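Heme-binding protein A / AI-2 binding protein A (Helicobacter pylori SS1, PDB 6OFQ) is a periplasmic substrate-binding protein, associated with an ABC transporter, that binds the peptide STSA and probably delivers peptides for uptake. Local coordinates at residues K106-K111 / K189-Y194; K98-H103 / V112-K117; Q333-P338 / A495-L500. One frame throughout, in Å; residues are numbered along the deposited sequence. Where two conformers were deposited one is given.

From the N terminus, the chain leaves strand 91-96 and enters the loop of contact 2, where 98-103 meets 112-117 just before helix 116-127 and so closes a short excursion. Contact 1 starts inside that excursion: 106-111 runs out to pack on helix 189-197, so contacts 1 and 2 cross along the sequence. They also touch in space, through the D190-K117 salt bridge and the packing of W108 on H103, and together they tie the loop to the starts of two helices. Contact 3 follows in series. It joins the end of strand 332-334 to the start of strand 497-510 across 156 residues, on the opposite side of the chain's centre, about 46 Å from contact 1 between centres.

Contact 1 of 3, residues K106-K111 / K189-Y194; sequences KYWNKK and KDYADY
The W108 indole lies between Y191, whose CD1 sits 3.4 Å above one face of the ring system and toward its rim, and the CB of K110 on the opposite face. Y194 CD1 stands in plane at the indole edge. Y191 CA also faces W108, 4.0 Å from the centroid of the six-membered ring and 11° off its normal, a CH-pi contact that lets the helix backbone itself join the packing. The phenol of Y194 turns one face to W108, with CE3 3.9 Å above its plane, and their planes meet at 59°. CG of W108, anti to the backbone N (chi1 177°), starts the indole toward the helix, where it runs past both tyrosines in the opposite direction. Y107 crosses Y191 at about a right angle, its CD1 3.4 Å from Y191 OH. Tyrosine suits these places because its ring packs while its hydroxyl bonds beyond: Y191 OH to K207 O, Y107 OH to P208 O. A water gives a hydrogen bond to Y107 O and lies at the edge of Y194. W108, Y191 and Y194 thus form an aromatic cluster, seating a loop on the first turns of helix 189-197.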
loop_
_atom_site.group_PDB
_atom_site.type_symbol
_atom_site.label_atom_id
_atom_site.label_comp_id
_atom_site.label_asym_id
_atom_site.label_seq_id
_atom_site.Cartn_x
_atom_site.Cartn_y
_atom_site.Cartn_z
ATOM N N LYS A 106 14.890 -19.349 15.621
ATOM C CA LYS A 106 16.075 -19.431 16.501
ATOM C C LYS A 106 16.070 -18.392 17.617
ATOM O O LYS A 106 16.703 -18.564 18.676
ATOM C CB LYS A 106 17.340 -19.369 15.632
ATOM C CG LYS A 106 17.790 -17.989 15.230
ATOM C CD LYS A 106 19.100 -18.077 14.432
ATOM C CE LYS A 106 19.433 -16.784 13.707
ATOM N NZ LYS A 106 20.878 -16.664 13.336
ATOM N N TYR A 107 15.354 -17.280 17.448
ATOM C CA TYR A 107 15.325 -16.163 18.366
ATOM C C TYR A 107 14.103 -16.165 19.324
ATOM O O TYR A 107 13.986 -15.293 20.195
ATOM C CB TYR A 107 15.467 -14.826 17.658
ATOM C CG TYR A 107 14.498 -14.662 16.499
ATOM C CD1 TYR A 107 13.207 -14.197 16.722
ATOM C CD2 TYR A 107 14.904 -14.927 15.209
ATOM C CE1 TYR A 107 12.336 -14.060 15.672
ATOM C CE2 TYR A 107 14.057 -14.704 14.152
ATOM C CZ TYR A 107 12.750 -14.302 14.380
ATOM O OH TYR A 107 11.911 -14.152 13.293
ATOM N N TRP A 108 13.147 -17.013 19.015
ATOM C CA TRP A 108 11.927 -17.188 19.790
ATOM C C TRP A 108 11.566 -18.671 19.792
ATOM O O TRP A 108 10.930 -19.236 18.894
ATOM C CB TRP A 108 10.813 -16.252 19.272
ATOM C CG TRP A 108 9.525 -16.455 20.008
ATOM C CD1 TRP A 108 8.352 -16.911 19.532
ATOM C CD2 TRP A 108 9.263 -16.150 21.388
ATOM N NE1 TRP A 108 7.371 -16.933 20.490
ATOM C CE2 TRP A 108 7.903 -16.441 21.637
ATOM C CE3 TRP A 108 10.052 -15.672 22.431
ATOM C CZ2 TRP A 108 7.343 -16.272 22.893
ATOM C CZ3 TRP A 108 9.516 -15.536 23.673
ATOM C CH2 TRP A 108 8.158 -15.802 23.877
ATOM N N ASN A 109 12.001 -19.370 20.846
ATOM C CA ASN A 109 11.772 -20.805 20.851
ATOM C C ASN A 109 10.529 -21.311 21.571
ATOM O O ASN A 109 10.205 -22.487 21.447
ATOM C CB ASN A 109 13.045 -21.531 21.360
ATOM C CG ASN A 109 12.850 -23.033 21.573
ATOM O OD1 ASN A 109 12.844 -23.502 22.725
ATOM N ND2 ASN A 109 12.681 -23.794 20.482
ATOM N N LYS A 110 9.846 -20.431 22.303
ATOM C CA LYS A 110 8.697 -20.817 23.101
ATOM C C LYS A 110 7.496 -21.004 22.180
ATOM O O LYS A 110 7.360 -20.248 21.213
ATOM C CB LYS A 110 8.468 -19.712 24.129
ATOM C CG LYS A 110 7.486 -20.061 25.235
ATOM C CD LYS A 110 7.317 -18.844 26.133
ATOM C CE LYS A 110 6.449 -19.118 27.352
ATOM N NZ LYS A 110 7.283 -19.679 28.444
ATOM N N LYS A 111 6.714 -22.051 22.426
ATOM C CA LYS A 111 5.499 -22.313 21.659
ATOM C C LYS A 111 4.291 -21.711 22.389
ATOM O O LYS A 111 3.910 -22.089 23.499
ATOM C CB LYS A 111 5.252 -23.786 21.328
ATOM C CG LYS A 111 4.075 -23.957 20.376
ATOM C CD LYS A 111 4.027 -25.248 19.560
ATOM C CE LYS A 111 3.776 -24.949 18.089
ATOM N NZ LYS A 111 2.964 -25.939 17.329
ATOM N N LYS A 189 2.189 -10.821 22.059
ATOM C CA LYS A 189 2.435 -10.175 23.344
ATOM C C LYS A 189 3.531 -10.891 24.178
ATOM O O LYS A 189 4.325 -10.165 24.778
ATOM C CB LYS A 189 1.110 -10.127 24.127
ATOM C CG LYS A 189 1.235 -9.406 25.468
ATOM C CD LYS A 189 1.770 -8.013 25.350
ATOM C CE LYS A 189 1.325 -7.018 26.422
ATOM N NZ LYS A 189 2.138 -7.011 27.650
ATOM N N ASP A 190 3.496 -12.222 24.143
ATOM C CA ASP A 190 4.548 -12.995 24.863
ATOM C C ASP A 190 5.935 -12.633 24.344
ATOM O O ASP A 190 6.879 -12.333 25.118
ATOM C CB ASP A 190 4.262 -14.495 24.851
ATOM C CG ASP A 190 3.023 -14.863 25.647
ATOM O OD1 ASP A 190 2.880 -14.412 26.798
ATOM O OD2 ASP A 190 2.061 -15.407 25.085
ATOM N N TYR A 191 6.082 -12.614 23.005
ATOM C CA TYR A 191 7.364 -12.241 22.409
ATOM C C TYR A 191 7.765 -10.800 22.744
ATOM O O TYR A 191 8.894 -10.465 23.132
ATOM C CB TYR A 191 7.356 -12.504 20.892
ATOM C CG TYR A 191 8.630 -12.107 20.161
ATOM C CD1 TYR A 191 9.848 -12.659 20.527
ATOM C CD2 TYR A 191 8.627 -11.272 19.049
ATOM C CE1 TYR A 191 11.012 -12.376 19.877
ATOM C CE2 TYR A 191 9.776 -11.022 18.336
ATOM C CZ TYR A 191 10.975 -11.567 18.751
ATOM O OH TYR A 191 12.146 -11.298 18.066
ATOM N N ALA A 192 6.823 -9.859 22.627
ATOM C CA ALA A 192 7.052 -8.478 23.006
ATOM C C ALA A 192 7.482 -8.332 24.485
ATOM O O ALA A 192 8.399 -7.559 24.717
ATOM C CB ALA A 192 5.758 -7.669 22.779
ATOM N N ASP A 193 6.821 -9.090 25.359
ATOM C CA ASP A 193 7.178 -9.006 26.786
ATOM C C ASP A 193 8.613 -9.537 26.980
ATOM O O ASP A 193 9.389 -8.928 27.733
ATOM C CB ASP A 193 6.209 -9.821 27.620
ATOM C CG ASP A 193 4.855 -9.183 27.782
ATOM O OD1 ASP A 193 4.774 -7.951 27.535
ATOM O OD2 ASP A 193 4.047 -10.011 28.239
ATOM N N TYR A 194 8.922 -10.652 26.321
ATOM C CA TYR A 194 10.289 -11.268 26.362
ATOM C C TYR A 194 11.334 -10.280 25.940
ATOM O O TYR A 194 12.374 -10.061 26.557
ATOM C CB TYR A 194 10.366 -12.523 25.560
ATOM C CG TYR A 194 11.722 -12.997 25.115
ATOM C CD1 TYR A 194 12.400 -13.964 25.866
ATOM C CD2 TYR A 194 12.178 -12.687 23.845
ATOM C CE1 TYR A 194 13.646 -14.422 25.464
ATOM C CE2 TYR A 194 13.411 -13.165 23.425
ATOM C CZ TYR A 194 14.145 -14.014 24.235
ATOM O OH TYR A 194 15.386 -14.461 23.809
HETATM O O HOH W 1 16.076 -14.467 21.482
#

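Contact 2 of 3, residues K98-H103 / V112-K117; sequences KGVYFH and VEFSAK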
loop_
_atom_site.group_PDB
_atom_site.type_symbol
_atom_site.label_atom_id
_atom_site.label_comp_id
_atom_site.label_asym_id
_atom_site.label_seq_id
_atom_site.Cartn_x
_atom_site.Cartn_y
_atom_site.Cartn_z
ATOM N N LYS A 98 -9.117 -20.882 17.862
ATOM C CA LYS A 98 -8.360 -21.561 18.917
ATOM C C LYS A 98 -7.324 -22.473 18.296
ATOM O O LYS A 98 -7.451 -22.962 17.176
ATOM C CB LYS A 98 -9.361 -22.367 19.759
ATOM C CG LYS A 98 -10.395 -21.498 20.482
ATOM C CD LYS A 98 -11.253 -22.418 21.358
ATOM C CE LYS A 98 -12.349 -21.632 22.037
ATOM N NZ LYS A 98 -13.031 -22.570 22.962
ATOM N N GLY A 99 -6.323 -22.734 19.114
ATOM C CA GLY A 99 -5.227 -23.624 18.762
ATOM C C GLY A 99 -4.317 -23.123 17.656
ATOM O O GLY A 99 -3.656 -23.920 16.983
ATOM N N VAL A 100 -4.196 -21.808 17.511
ATOM C CA VAL A 100 -3.252 -21.200 16.564
ATOM C C VAL A 100 -2.039 -20.888 17.411
ATOM O O VAL A 100 -2.108 -20.266 18.479
ATOM C CB VAL A 100 -3.850 -19.885 16.052
ATOM C CG1 VAL A 100 -2.814 -19.123 15.222
ATOM C CG2 VAL A 100 -5.147 -20.132 15.312
ATOM N N TYR A 101 -0.855 -21.192 16.868
ATOM C CA TYR A 101 0.388 -20.937 17.540
ATOM C C TYR A 101 1.238 -19.931 16.764
ATOM O O TYR A 101 1.263 -19.995 15.518
ATOM C CB TYR A 101 1.172 -22.241 17.757
ATOM C CG TYR A 101 0.446 -23.098 18.795
ATOM C CD1 TYR A 101 0.710 -22.882 20.132
ATOM C CD2 TYR A 101 -0.525 -24.010 18.447
ATOM C CE1 TYR A 101 0.016 -23.503 21.145
ATOM C CE2 TYR A 101 -1.254 -24.646 19.441
ATOM C CZ TYR A 101 -0.972 -24.378 20.758
ATOM O OH TYR A 101 -1.647 -24.992 21.790
ATOM N N PHE A 102 1.978 -19.105 17.501
ATOM C CA PHE A 102 2.985 -18.258 16.901
ATOM C C PHE A 102 4.195 -19.080 16.444
ATOM O O PHE A 102 4.520 -20.106 17.029
ATOM C CB PHE A 102 3.418 -17.137 17.833
ATOM C CG PHE A 102 2.414 -16.022 17.956
ATOM C CD1 PHE A 102 2.364 -15.015 17.024
ATOM C CD2 PHE A 102 1.511 -16.056 19.026
ATOM C CE1 PHE A 102 1.425 -13.987 17.138
ATOM C CE2 PHE A 102 0.585 -15.023 19.135
ATOM C CZ PHE A 102 0.595 -13.965 18.257
ATOM N N HIS A 103 4.884 -18.535 15.446
ATOM C CA HIS A 103 6.085 -19.221 14.923
ATOM C C HIS A 103 7.143 -19.500 15.992
ATOM O O HIS A 103 7.318 -18.733 16.910
ATOM C CB HIS A 103 6.779 -18.320 13.919
ATOM C CG HIS A 103 5.905 -17.969 12.766
ATOM N ND1 HIS A 103 5.992 -16.747 12.156
ATOM C CD2 HIS A 103 4.965 -18.671 12.107
ATOM C CE1 HIS A 103 5.090 -16.682 11.194
ATOM N NE2 HIS A 103 4.470 -17.843 11.121
ATOM N N VAL A 112 3.721 -20.672 21.807
ATOM C CA VAL A 112 2.695 -19.889 22.501
ATOM C C VAL A 112 1.470 -19.772 21.636
ATOM O O VAL A 112 1.546 -19.558 20.430
ATOM C CB VAL A 112 3.133 -18.522 23.026
ATOM C CG1 VAL A 112 4.438 -18.654 23.810
ATOM C CG2 VAL A 112 3.406 -17.518 21.952
ATOM N N GLU A 113 0.314 -20.055 22.234
ATOM C CA GLU A 113 -0.976 -20.005 21.549
ATOM C C GLU A 113 -1.485 -18.555 21.502
ATOM O O GLU A 113 -1.511 -17.824 22.474
ATOM C CB GLU A 113 -2.008 -20.908 22.267
ATOM C CG GLU A 113 -3.327 -21.043 21.528
ATOM C CD GLU A 113 -4.402 -21.845 22.275
ATOM O OE1 GLU A 113 -4.074 -22.200 23.438
ATOM O OE2 GLU A 113 -5.523 -22.083 21.792
ATOM N N PHE A 114 -1.923 -18.162 20.298
ATOM C CA PHE A 114 -2.600 -16.892 20.037
ATOM C C PHE A 114 -3.902 -16.812 20.851
ATOM O O PHE A 114 -4.656 -17.772 20.951
ATOM C CB PHE A 114 -2.897 -16.817 18.531
ATOM C CG PHE A 114 -4.004 -15.855 18.165
ATOM C CD1 PHE A 114 -3.823 -14.495 18.270
ATOM C CD2 PHE A 114 -5.226 -16.342 17.762
ATOM C CE1 PHE A 114 -4.862 -13.608 18.026
ATOM C CE2 PHE A 114 -6.254 -15.463 17.427
ATOM C CZ PHE A 114 -6.043 -14.117 17.560
ATOM N N SER A 115 -4.137 -15.647 21.408
ATOM C CA SER A 115 -5.348 -15.400 22.148
ATOM C C SER A 115 -5.665 -13.908 22.109
ATOM O O SER A 115 -4.943 -13.056 21.552
ATOM C CB SER A 115 -5.188 -15.956 23.587
ATOM O OG SER A 115 -4.300 -15.152 24.314
ATOM N N ALA A 116 -6.719 -13.541 22.858
ATOM C CA ALA A 116 -7.208 -12.199 22.848
ATOM C C ALA A 116 -6.176 -11.166 23.288
ATOM O O ALA A 116 -6.178 -10.016 22.823
ATOM C CB ALA A 116 -8.481 -12.126 23.669
ATOM N N LYS A 117 -5.273 -11.524 24.206
ATOM C CA LYS A 117 -4.267 -10.563 24.633
ATOM C C LYS A 117 -3.335 -10.084 23.521
ATOM O O LYS A 117 -2.806 -8.984 23.597
ATOM C CB LYS A 117 -3.423 -11.101 25.797
ATOM C CG LYS A 117 -2.416 -12.189 25.484
ATOM C CD LYS A 117 -1.620 -12.502 26.750
ATOM C CE LYS A 117 -0.402 -13.362 26.464
ATOM N NZ LYS A 117 0.280 -13.828 27.705
HETATM O O HOH W 2 -5.536 -19.681 19.072
HETATM O O HOH W 3 5.540 -19.162 19.693
#
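Y101 and E113 are the directly paired residues here, their side chains crossing obliquely so that E113 CG lies over one face of the tyrosine ring. The ring and carboxylate planes are 29° apart, and Y101 CE1 comes within 3.5 Å of E113 CB. Aliphatic carbons of glutamate thus cover an aromatic face while the charged end travels on. With CG anti to the backbone N (chi1 -173°) and the chain extended beyond it, E113 brings OE2 to G99 N at 2.9 Å. That N-H meets the oxygen on its anti side, 26° out of the carboxylate plane. Glycine fits at 99, where phi is positive.

V100 and F114 lie side by side, pointing the same way, with V100 CG1 4.0 Å from F114 CB. F102 runs aslant of both V112 and F114. Its CD2 meets V112 CG2 at 3.8 Å, and its CE2 lies near F114 CA. Branched and aromatic residues fill this buried side, whereas Y101 and E113 are partly exposed.

The backbone makes a single antiparallel bridge, with Y101 and E113 as its non-hydrogen-bonded pair. F114 N donates to V100 O at 2.8 Å, and F102 N to V112 O at 3.0 Å and nearly straight. Beyond each bond a water takes the place of direct pairing: one accepts from V100 N and donates to F114 O, while the other accepts from V112 N and donates weakly to F102 O.

V100 and F114 both rest on L79 of strand 75-85, and F114 also reaches L96 of strand 91-96 and V119 of helix 116-127. The bridge therefore fastens the loop after one strand of the antiparallel sheet to the residues leading into that helix.

Contact 3 of 3, residues Q333-P338 / A495-L500; sequences QKMVNP and APYVPL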
loop_
_atom_site.group_PDB
_atom_site.type_symbol
_atom_site.label_atom_id
_atom_site.label_comp_id
_atom_site.label_asym_id
_atom_site.label_seq_id
_atom_site.Cartn_x
_atom_site.Cartn_y
_atom_site.Cartn_z
ATOM N N GLN A 333 -3.800 3.235 -17.984
ATOM C CA GLN A 333 -4.946 4.057 -18.369
ATOM C C GLN A 333 -4.777 5.461 -17.817
ATOM O O GLN A 333 -4.266 5.614 -16.693
ATOM C CB GLN A 333 -6.252 3.389 -17.863
ATOM C CG GLN A 333 -7.516 4.180 -18.142
ATOM C CD GLN A 333 -8.849 3.477 -17.848
ATOM O OE1 GLN A 333 -8.879 2.257 -17.709
ATOM N NE2 GLN A 333 -9.959 4.235 -17.846
ATOM N N LYS A 334 -5.200 6.501 -18.512
ATOM C CA LYS A 334 -5.111 7.867 -18.026
ATOM C C LYS A 334 -5.881 8.020 -16.714
ATOM O O LYS A 334 -7.047 7.606 -16.627
ATOM C CB LYS A 334 -5.700 8.800 -19.086
ATOM C CG LYS A 334 -5.816 10.262 -18.684
ATOM C CD LYS A 334 -6.142 11.250 -19.802
ATOM C CE LYS A 334 -6.811 10.706 -21.038
ATOM N NZ LYS A 334 -6.702 11.743 -22.098
ATOM N N MET A 335 -5.230 8.603 -15.704
ATOM C CA MET A 335 -5.886 8.835 -14.427
ATOM C C MET A 335 -6.752 10.097 -14.502
ATOM O O MET A 335 -6.367 11.129 -15.078
ATOM C CB MET A 335 -4.830 8.920 -13.339
ATOM C CG MET A 335 -5.350 9.139 -11.927
ATOM S SD MET A 335 -3.947 9.169 -10.782
ATOM C CE MET A 335 -4.772 9.501 -9.228
ATOM N N VAL A 336 -7.956 9.975 -13.919
ATOM C CA VAL A 336 -8.923 11.059 -13.815
ATOM C C VAL A 336 -9.246 11.299 -12.340
ATOM O O VAL A 336 -8.984 12.383 -11.840
ATOM C CB VAL A 336 -10.194 10.719 -14.602
ATOM C CG1 VAL A 336 -11.166 11.880 -14.504
ATOM C CG2 VAL A 336 -9.824 10.492 -16.084
ATOM N N ASN A 337 -9.784 10.331 -11.625
ATOM C CA ASN A 337 -10.099 10.409 -10.187
ATOM C C ASN A 337 -8.977 9.833 -9.345
ATOM O O ASN A 337 -8.072 9.133 -9.833
ATOM C CB ASN A 337 -11.421 9.678 -9.892
ATOM C CG ASN A 337 -12.573 10.241 -10.726
ATOM O OD1 ASN A 337 -12.823 11.456 -10.611
ATOM N ND2 ASN A 337 -13.180 9.423 -11.597
ATOM N N PRO A 338 -9.019 10.037 -8.020
ATOM C CA PRO A 338 -7.895 9.569 -7.189
ATOM C C PRO A 338 -7.722 8.076 -7.090
ATOM O O PRO A 338 -6.660 7.644 -6.676
ATOM C CB PRO A 338 -8.162 10.139 -5.815
ATOM C CG PRO A 338 -9.013 11.347 -6.116
ATOM C CD PRO A 338 -9.902 10.956 -7.269
ATOM N N ALA A 495 -7.903 20.505 -7.774
ATOM C CA ALA A 495 -6.641 20.075 -8.389
ATOM C C ALA A 495 -5.423 20.101 -7.496
ATOM O O ALA A 495 -4.398 20.727 -7.827
ATOM C CB ALA A 495 -6.396 20.895 -9.676
ATOM N N PRO A 496 -5.478 19.489 -6.313
ATOM C CA PRO A 496 -4.334 19.501 -5.408
ATOM C C PRO A 496 -3.226 18.560 -5.805
ATOM O O PRO A 496 -2.421 18.197 -4.942
ATOM C CB PRO A 496 -4.955 19.084 -4.084
ATOM C CG PRO A 496 -5.936 18.075 -4.555
ATOM C CD PRO A 496 -6.592 18.727 -5.731
ATOM N N TYR A 497 -3.128 18.200 -7.083
ATOM C CA TYR A 497 -2.224 17.166 -7.542
ATOM C C TYR A 497 -2.265 17.125 -9.066
ATOM O O TYR A 497 -3.083 17.835 -9.651
ATOM C CB TYR A 497 -2.597 15.785 -7.002
ATOM C CG TYR A 497 -3.761 15.033 -7.535
ATOM C CD1 TYR A 497 -5.043 15.539 -7.486
ATOM C CD2 TYR A 497 -3.562 13.732 -7.935
ATOM C CE1 TYR A 497 -6.154 14.772 -7.890
ATOM C CE2 TYR A 497 -4.616 12.983 -8.399
ATOM C CZ TYR A 497 -5.894 13.467 -8.259
ATOM O OH TYR A 497 -6.931 12.696 -8.746
ATOM N N VAL A 498 -1.403 16.338 -9.702
ATOM C CA VAL A 498 -1.571 16.041 -11.106
ATOM C C VAL A 498 -1.825 14.528 -11.236
ATOM O O VAL A 498 -0.890 13.720 -11.058
ATOM C CB VAL A 498 -0.355 16.377 -11.942
ATOM C CG1 VAL A 498 -0.691 16.153 -13.385
ATOM C CG2 VAL A 498 0.127 17.808 -11.728
ATOM N N PRO A 499 -3.028 14.092 -11.581
ATOM C CA PRO A 499 -3.270 12.658 -11.857
ATOM C C PRO A 499 -2.463 12.222 -13.078
ATOM O O PRO A 499 -2.400 12.955 -14.081
ATOM C CB PRO A 499 -4.755 12.564 -12.142
ATOM C CG PRO A 499 -5.233 13.927 -12.324
ATOM C CD PRO A 499 -4.263 14.891 -11.752
ATOM N N LEU A 500 -1.811 11.058 -13.003
ATOM C CA LEU A 500 -1.037 10.607 -14.187
ATOM C C LEU A 500 -1.677 9.318 -14.722
ATOM O O LEU A 500 -2.324 9.314 -15.792
ATOM C CB LEU A 500 0.432 10.412 -13.811
ATOM C CG LEU A 500 1.165 11.700 -13.459
ATOM C CD1 LEU A 500 2.496 11.325 -12.907
ATOM C CD2 LEU A 500 1.307 12.586 -14.678
#
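M335 reaches P499 and Y497 through a fully extended side chain: CG is anti to the backbone N (chi1 -179°), and the later torsions are also close to trans, carrying the methyl CE far from its own backbone. Y497 CG, between the backbone N and carbonyl carbon (chi1 74°), starts its ring toward 333-338. CE of M335 meets the tyrosine edge in plane, 3.6 Å from CE2. P499 crosses M335 at about a right angle, and the gap between P499 CB and M335 CG is tight at 3.5 Å. The same proline also places its CD over the centre of one Y497 face. Methionine, long and unbranched, can pass P499 with CG and still bring CE to the ring edge. P338 approaches Y497 at about a right angle, with its CG 3.6 Å from the hydroxyl.

M335 N donates to L500 O at 3.0 Å. The N-H points almost straight at the oxygen (171°), but the nitrogen stands well above the carbonyl plane. Strand 332-334 thus continues its antiparallel pairing with strand 497-510 for one more bond. W295 meets Y497 edge-to-face, and Y502 OH bonds to V336 N and N337 O.

Apart from that one backbone bond, the side-chain contacts are mainly apolar, with the Y497 hydroxyl resting against the N337-P338 backbone; P338 N has no hydrogen to share, and cohesion rests mainly on the close fit of methionine, tyrosine and proline.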